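Local structure of probable glutamine-binding lipoprotein GlnH (GLNBP) (Mycobacterium tuberculosis, 6H20) at residues C126-R129 against N133-T136; A141-L146 against T170-R175. The protein binds amino acids, aspartate in particular, as a solute-binding lipoprotein (here with asparagine bound) and probably acts through protein kinase G to control glutamate metabolism. One frame throughout, in Å; residues are numbered along the deposited sequence.

Overall arrangement
Both contacts sit on the asparagine pocket of a family 3 solute-binding protein, their centres about 18 Å apart, and their strands, 132-134 in contact 1 and 139-148 in contact 2, follow each other in the chain and belong to one sheet. Contact 1 is the more buried: a short helical turn closes back on strand 132-134 through two arginines, an asparagine and a phenylalanine ring. Contact 2, partly buried, sets helix 171-176 over strand 139-148 through one glutamine amide and two waters. They meet where the guanidinium of R128 packs on T170 and T171. The ligand's carboxylate takes charged N-H groups from contact 1 and a backbone N-H at a helix start from contact 2.

Contact 1: C126-R129 against N133-T136; sequences CERR and NFST. With ASN (asparagine), chain B.
N133 meets R129 through its amide oxygen: R129 NH1 donates to N133 OD1 over 3.0 Å, nearly straight at 161°. The bond leaves close to the guanidinium plane but arrives from above the amide plane, the two flat groups standing perpendicular. A lone pair of the same OD1, in the carbonyl plane, takes the backbone N of F134 at 3.0 Å, and water 2 gives it a further bond, while N133 ND2 is held by L241 O.

F134 comes next. With CG anti to the carbonyl carbon (chi1 -69°), the ring of F134 reaches toward the helical turn, where the aliphatic parts of both arginines meet its rim: R129 CG is 3.7 Å from F134 CD2 and R128 CB 3.8 Å from F134 CZ. The guanidinium of R129 in turn has F134 CB over one face, and R129 NH2 makes a weak bond to F134 O.

The chain folds back so that strand 132-134 lies against the short, weakly bonded helix 126-129, beside the binding cleft of this periplasmic-binding-protein fold. From the helix R128, extended to its end, sends two parallel N-H bonds to the ligand carboxylate, NH1 to asparagine OXT at 2.8 Å and NH2 to asparagine O at 3.0 Å, both at 170°.

At S135 the link is through solvent: water 1 accepts from R129 NH2 and lies in bonding reach of S135 O. R129 NE is hydrogen-bonded to P27 O.

Contact 2: A141-L146 against T170-R175; sequences ANQRIL and TTSLRR. With ASN (asparagine), chain B.
Q143 is where strand 141-146 comes nearest to helix 171-175, its CA 7.0 Å from the CA of S172. The axes of the two short segments pass 10.1 Å apart at 61°. T170 occupies the N-cap position: its OG1 accepts from L173 N at 3.3 Å. The helix follows strand 163-167 of the same sheet, and its first turn faces the bound asparagine, in keeping with the periplasmic-binding-protein fold.

One side chain spans the gap. Q143 puts CG anti to the backbone N (chi1 -178°) and runs on extended, which carries its amide up to the helix. There Q143 NE2 gives a weak bond of 3.3 Å to S172 O, although the stronger partner of that nitrogen is S207 OG of strand 205-207, which pairs with strand 139-148. The oxygen of Q143 lies against the aliphatic start of R175, Q143 OE1 being 3.3 Å from R175 CB, while the guanidinium of R175 heads away and binds M230 O through NE. Two waters complete the seam. Water 4 donates to Q143 OE1 at 2.9 Å and weakly to T171 O; water 3 donates weakly to Q143 OE1 and lies 2.6 Å from S172 OG, which also bonds to T208.

On the ligand side, T171 N donates to asparagine O at 2.9 Å, and T170 CG2 packs against asparagine ND2. The amide of Q143 is engaged at both ends, but only weakly by the helix itself; its firmer bonds go to S207 and to water 4. The ligand carboxylate, by contrast, meets an N-H at the beginning of a helix, whose dipole would be expected to favour its negative charge.

Contact 1: C126-R129 against N133-T136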
loop_
_atom_site.group_PDB
_atom_site.type_symbol
_atom_site.label_atom_id
_atom_site.label_comp_id
_atom_site.label_asym_id
_atom_site.label_seq_id
_atom_site.Cartn_x
_atom_site.Cartn_y
_atom_site.Cartn_z
ATOM N N CYS A 126 8.641 9.739 -6.193
ATOM C CA CYS A 126 9.994 10.254 -6.370
ATOM C C CYS A 126 10.653 10.562 -5.034
ATOM O O CYS A 126 11.841 10.271 -4.838
ATOM C CB CYS A 126 9.965 11.484 -7.266
ATOM S SG CYS A 126 9.648 11.049 -8.984
ATOM N N GLU A 127 9.904 11.148 -4.095
ATOM C CA GLU A 127 10.482 11.430 -2.784
ATOM C C GLU A 127 10.908 10.146 -2.083
ATOM O O GLU A 127 11.988 10.087 -1.482
ATOM C CB GLU A 127 9.495 12.216 -1.919
ATOM C CG GLU A 127 9.475 13.708 -2.207
ATOM C CD GLU A 127 10.858 14.341 -2.158
ATOM O OE1 GLU A 127 11.339 14.801 -3.215
ATOM O OE2 GLU A 127 11.463 14.377 -1.065
ATOM N N ARG A 128 10.086 9.094 -2.163
ATOM C CA ARG A 128 10.476 7.841 -1.523
ATOM C C ARG A 128 11.654 7.195 -2.232
ATOM O O ARG A 128 12.478 6.537 -1.590
ATOM C CB ARG A 128 9.287 6.880 -1.446
ATOM C CG ARG A 128 8.253 7.313 -0.430
ATOM C CD ARG A 128 6.980 6.498 -0.562
ATOM N NE ARG A 128 6.006 6.942 0.436
ATOM C CZ ARG A 128 4.788 6.423 0.562
ATOM N NH1 ARG A 128 4.404 5.436 -0.240
ATOM N NH2 ARG A 128 3.966 6.875 1.507
ATOM N N ARG A 129 11.759 7.385 -3.546
ATOM C CA ARG A 129 12.867 6.803 -4.292
ATOM C C ARG A 129 14.213 7.428 -3.949
ATOM O O ARG A 129 15.251 6.837 -4.276
ATOM C CB ARG A 129 12.588 6.893 -5.786
ATOM C CG ARG A 129 11.863 5.671 -6.300
ATOM C CD ARG A 129 12.079 5.484 -7.790
ATOM N NE ARG A 129 11.645 4.177 -8.282
ATOM C CZ ARG A 129 12.351 3.052 -8.168
ATOM N NH1 ARG A 129 13.530 3.059 -7.556
ATOM N NH2 ARG A 129 11.881 1.918 -8.670
ATOM N N ASN A 133 14.484 1.692 -2.606
ATOM C CA ASN A 133 14.220 1.194 -3.946
ATOM C C ASN A 133 12.829 0.564 -4.018
ATOM O O ASN A 133 12.191 0.286 -3.006
ATOM C CB ASN A 133 15.288 0.187 -4.366
ATOM C CG ASN A 133 15.806 0.473 -5.737
ATOM O OD1 ASN A 133 15.018 0.643 -6.663
ATOM N ND2 ASN A 133 17.122 0.571 -5.877
ATOM N N PHE A 134 12.372 0.322 -5.245
ATOM C CA PHE A 134 11.072 -0.303 -5.458
ATOM C C PHE A 134 11.147 -1.253 -6.642
ATOM O O PHE A 134 11.873 -1.014 -7.612
ATOM C CB PHE A 134 9.975 0.713 -5.806
ATOM C CG PHE A 134 9.582 1.617 -4.668
ATOM C CD1 PHE A 134 8.681 1.189 -3.693
ATOM C CD2 PHE A 134 10.079 2.905 -4.594
ATOM C CE1 PHE A 134 8.299 2.032 -2.652
ATOM C CE2 PHE A 134 9.713 3.755 -3.555
ATOM C CZ PHE A 134 8.810 3.319 -2.584
ATOM N N SER A 135 10.353 -2.316 -6.562
ATOM C CA SER A 135 10.030 -3.152 -7.707
ATOM C C SER A 135 9.178 -2.376 -8.706
ATOM O O SER A 135 8.761 -1.237 -8.469
ATOM C CB SER A 135 9.197 -4.354 -7.261
ATOM O OG SER A 135 7.890 -3.944 -6.864
ATOM N N THR A 136 8.917 -3.023 -9.844
ATOM C CA THR A 136 7.889 -2.543 -10.753
ATOM C C THR A 136 6.518 -2.569 -10.067
ATOM O O THR A 136 6.326 -3.144 -8.987
ATOM C CB THR A 136 7.834 -3.410 -12.009
ATOM O OG1 THR A 136 7.627 -4.785 -11.645
ATOM C CG2 THR A 136 9.130 -3.269 -12.821
HETATM N N ASN B . -0.636 3.812 -0.698
HETATM C CA ASN B . -0.598 4.952 0.217
HETATM C C ASN B . 0.837 5.208 0.643
HETATM O O ASN B . 1.082 5.975 1.592
HETATM C CB ASN B . -1.490 4.704 1.434
HETATM C CG ASN B . -0.968 3.606 2.328
HETATM O OD1 ASN B . -0.129 2.798 1.942
HETATM N ND2 ASN B . -1.441 3.597 3.553
HETATM O OXT ASN B . 1.755 4.630 0.022
HETATM O O HOH W 1 9.262 1.257 -9.627
HETATM O O HOH W 2 14.610 0.571 -9.334
#

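Contact 2: A141-L146 against T170-R175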
loop_
_atom_site.group_PDB
_atom_site.type_symbol
_atom_site.label_atom_id
_atom_site.label_comp_id
_atom_site.label_asym_id
_atom_site.label_seq_id
_atom_site.Cartn_x
_atom_site.Cartn_y
_atom_site.Cartn_z
ATOM N N ALA A 141 -3.682 1.701 -7.760
ATOM C CA ALA A 141 -4.881 2.187 -7.086
ATOM C C ALA A 141 -5.006 3.697 -7.287
ATOM O O ALA A 141 -4.153 4.347 -7.897
ATOM C CB ALA A 141 -4.837 1.814 -5.601
ATOM N N ASN A 142 -6.102 4.265 -6.791
ATOM C CA ASN A 142 -6.258 5.711 -6.879
ATOM C C ASN A 142 -7.002 6.216 -5.655
ATOM O O ASN A 142 -7.971 5.587 -5.206
ATOM C CB ASN A 142 -6.996 6.144 -8.146
ATOM C CG ASN A 142 -6.586 7.537 -8.597
ATOM O OD1 ASN A 142 -6.849 8.526 -7.903
ATOM N ND2 ASN A 142 -5.930 7.623 -9.761
ATOM N N GLN A 143 -6.556 7.365 -5.140
ATOM C CA GLN A 143 -7.138 7.921 -3.919
ATOM C C GLN A 143 -8.569 8.387 -4.173
ATOM O O GLN A 143 -8.826 9.140 -5.123
ATOM C CB GLN A 143 -6.295 9.100 -3.434
ATOM C CG GLN A 143 -6.817 9.703 -2.114
ATOM C CD GLN A 143 -5.759 10.546 -1.422
ATOM O OE1 GLN A 143 -4.602 10.585 -1.845
ATOM N NE2 GLN A 143 -6.160 11.234 -0.351
ATOM N N ARG A 144 -9.496 7.976 -3.301
ATOM C CA ARG A 144 -10.892 8.420 -3.382
ATOM C C ARG A 144 -11.385 8.759 -1.974
ATOM O O ARG A 144 -10.592 8.929 -1.042
ATOM C CB ARG A 144 -11.768 7.393 -4.121
ATOM C CG ARG A 144 -11.328 7.178 -5.576
ATOM C CD ARG A 144 -12.290 6.289 -6.348
ATOM N NE ARG A 144 -13.573 6.957 -6.540
ATOM C CZ ARG A 144 -14.669 6.336 -6.972
ATOM N NH1 ARG A 144 -14.625 5.040 -7.254
ATOM N NH2 ARG A 144 -15.805 7.008 -7.123
ATOM N N ILE A 145 -12.704 8.851 -1.822
ATOM C CA ILE A 145 -13.342 9.271 -0.574
ATOM C C ILE A 145 -14.306 8.185 -0.109
ATOM O O ILE A 145 -15.047 7.612 -0.917
ATOM C CB ILE A 145 -14.094 10.608 -0.772
ATOM C CG1 ILE A 145 -13.146 11.722 -1.230
ATOM C CG2 ILE A 145 -14.833 11.004 0.501
ATOM C CD1 ILE A 145 -13.863 12.967 -1.762
ATOM N N LEU A 146 -14.318 7.925 1.200
ATOM C CA LEU A 146 -15.251 6.997 1.829
ATOM C C LEU A 146 -16.120 7.768 2.819
ATOM O O LEU A 146 -15.600 8.486 3.683
ATOM C CB LEU A 146 -14.474 5.902 2.575
ATOM C CG LEU A 146 -15.291 4.856 3.336
ATOM C CD1 LEU A 146 -15.879 3.879 2.359
ATOM C CD2 LEU A 146 -14.393 4.125 4.345
ATOM N N THR A 170 1.505 8.701 5.088
ATOM C CA THR A 170 0.952 8.220 3.831
ATOM C C THR A 170 0.917 9.322 2.785
ATOM O O THR A 170 0.897 10.519 3.095
ATOM C CB THR A 170 -0.476 7.686 4.021
ATOM O OG1 THR A 170 -1.335 8.746 4.480
ATOM C CG2 THR A 170 -0.495 6.517 5.003
ATOM N N THR A 171 0.886 8.897 1.519
ATOM C CA THR A 171 0.659 9.845 0.438
ATOM C C THR A 171 -0.724 10.450 0.547
ATOM O O THR A 171 -0.941 11.574 0.079
ATOM C CB THR A 171 0.740 9.123 -0.911
ATOM O OG1 THR A 171 -0.211 8.049 -0.918
ATOM C CG2 THR A 171 2.173 8.587 -1.195
ATOM N N SER A 172 -1.646 9.734 1.206
ATOM C CA SER A 172 -3.023 10.196 1.332
ATOM C C SER A 172 -3.084 11.499 2.105
ATOM O O SER A 172 -3.824 12.420 1.735
ATOM C CB SER A 172 -3.842 9.129 2.057
ATOM O OG SER A 172 -3.574 7.849 1.528
ATOM N N LEU A 173 -2.302 11.588 3.185
ATOM C CA LEU A 173 -2.227 12.813 3.971
ATOM C C LEU A 173 -1.734 13.964 3.112
ATOM O O LEU A 173 -2.299 15.062 3.139
ATOM C CB LEU A 173 -1.290 12.581 5.160
ATOM C CG LEU A 173 -0.881 13.769 6.031
ATOM C CD1 LEU A 173 -2.090 14.563 6.501
ATOM C CD2 LEU A 173 -0.061 13.268 7.224
ATOM N N ARG A 174 -0.691 13.718 2.313
ATOM C CA ARG A 174 -0.146 14.772 1.468
ATOM C C ARG A 174 -1.191 15.317 0.497
ATOM O O ARG A 174 -1.262 16.532 0.272
ATOM C CB ARG A 174 1.088 14.251 0.726
ATOM C CG ARG A 174 1.681 15.236 -0.269
ATOM C CD ARG A 174 2.257 16.471 0.412
ATOM N NE ARG A 174 2.843 17.397 -0.562
ATOM C CZ ARG A 174 2.132 18.171 -1.376
ATOM N NH1 ARG A 174 2.743 18.978 -2.235
ATOM N NH2 ARG A 174 0.807 18.142 -1.334
ATOM N N ARG A 175 -2.044 14.446 -0.047
ATOM C CA ARG A 175 -3.060 14.905 -0.994
ATOM C C ARG A 175 -4.166 15.701 -0.299
ATOM O O ARG A 175 -4.648 16.705 -0.836
ATOM C CB ARG A 175 -3.639 13.702 -1.742
ATOM C CG ARG A 175 -4.818 14.027 -2.661
ATOM C CD ARG A 175 -4.410 15.011 -3.747
ATOM N NE ARG A 175 -5.521 15.368 -4.631
ATOM C CZ ARG A 175 -6.389 16.348 -4.394
ATOM N NH1 ARG A 175 -6.297 17.075 -3.285
ATOM N NH2 ARG A 175 -7.357 16.598 -5.265
HETATM N N ASN B . -0.636 3.812 -0.698
HETATM C CA ASN B . -0.598 4.952 0.217
HETATM C C ASN B . 0.837 5.208 0.643
HETATM O O ASN B . 1.082 5.975 1.592
HETATM C CB ASN B . -1.490 4.704 1.434
HETATM C CG ASN B . -0.968 3.606 2.328
HETATM O OD1 ASN B . -0.129 2.798 1.942
HETATM N ND2 ASN B . -1.441 3.597 3.553
HETATM O OXT ASN B . 1.755 4.630 0.022
HETATM O O HOH W 3 -4.125 7.698 -1.029
HETATM O O HOH W 4 -1.815 10.923 -2.646
#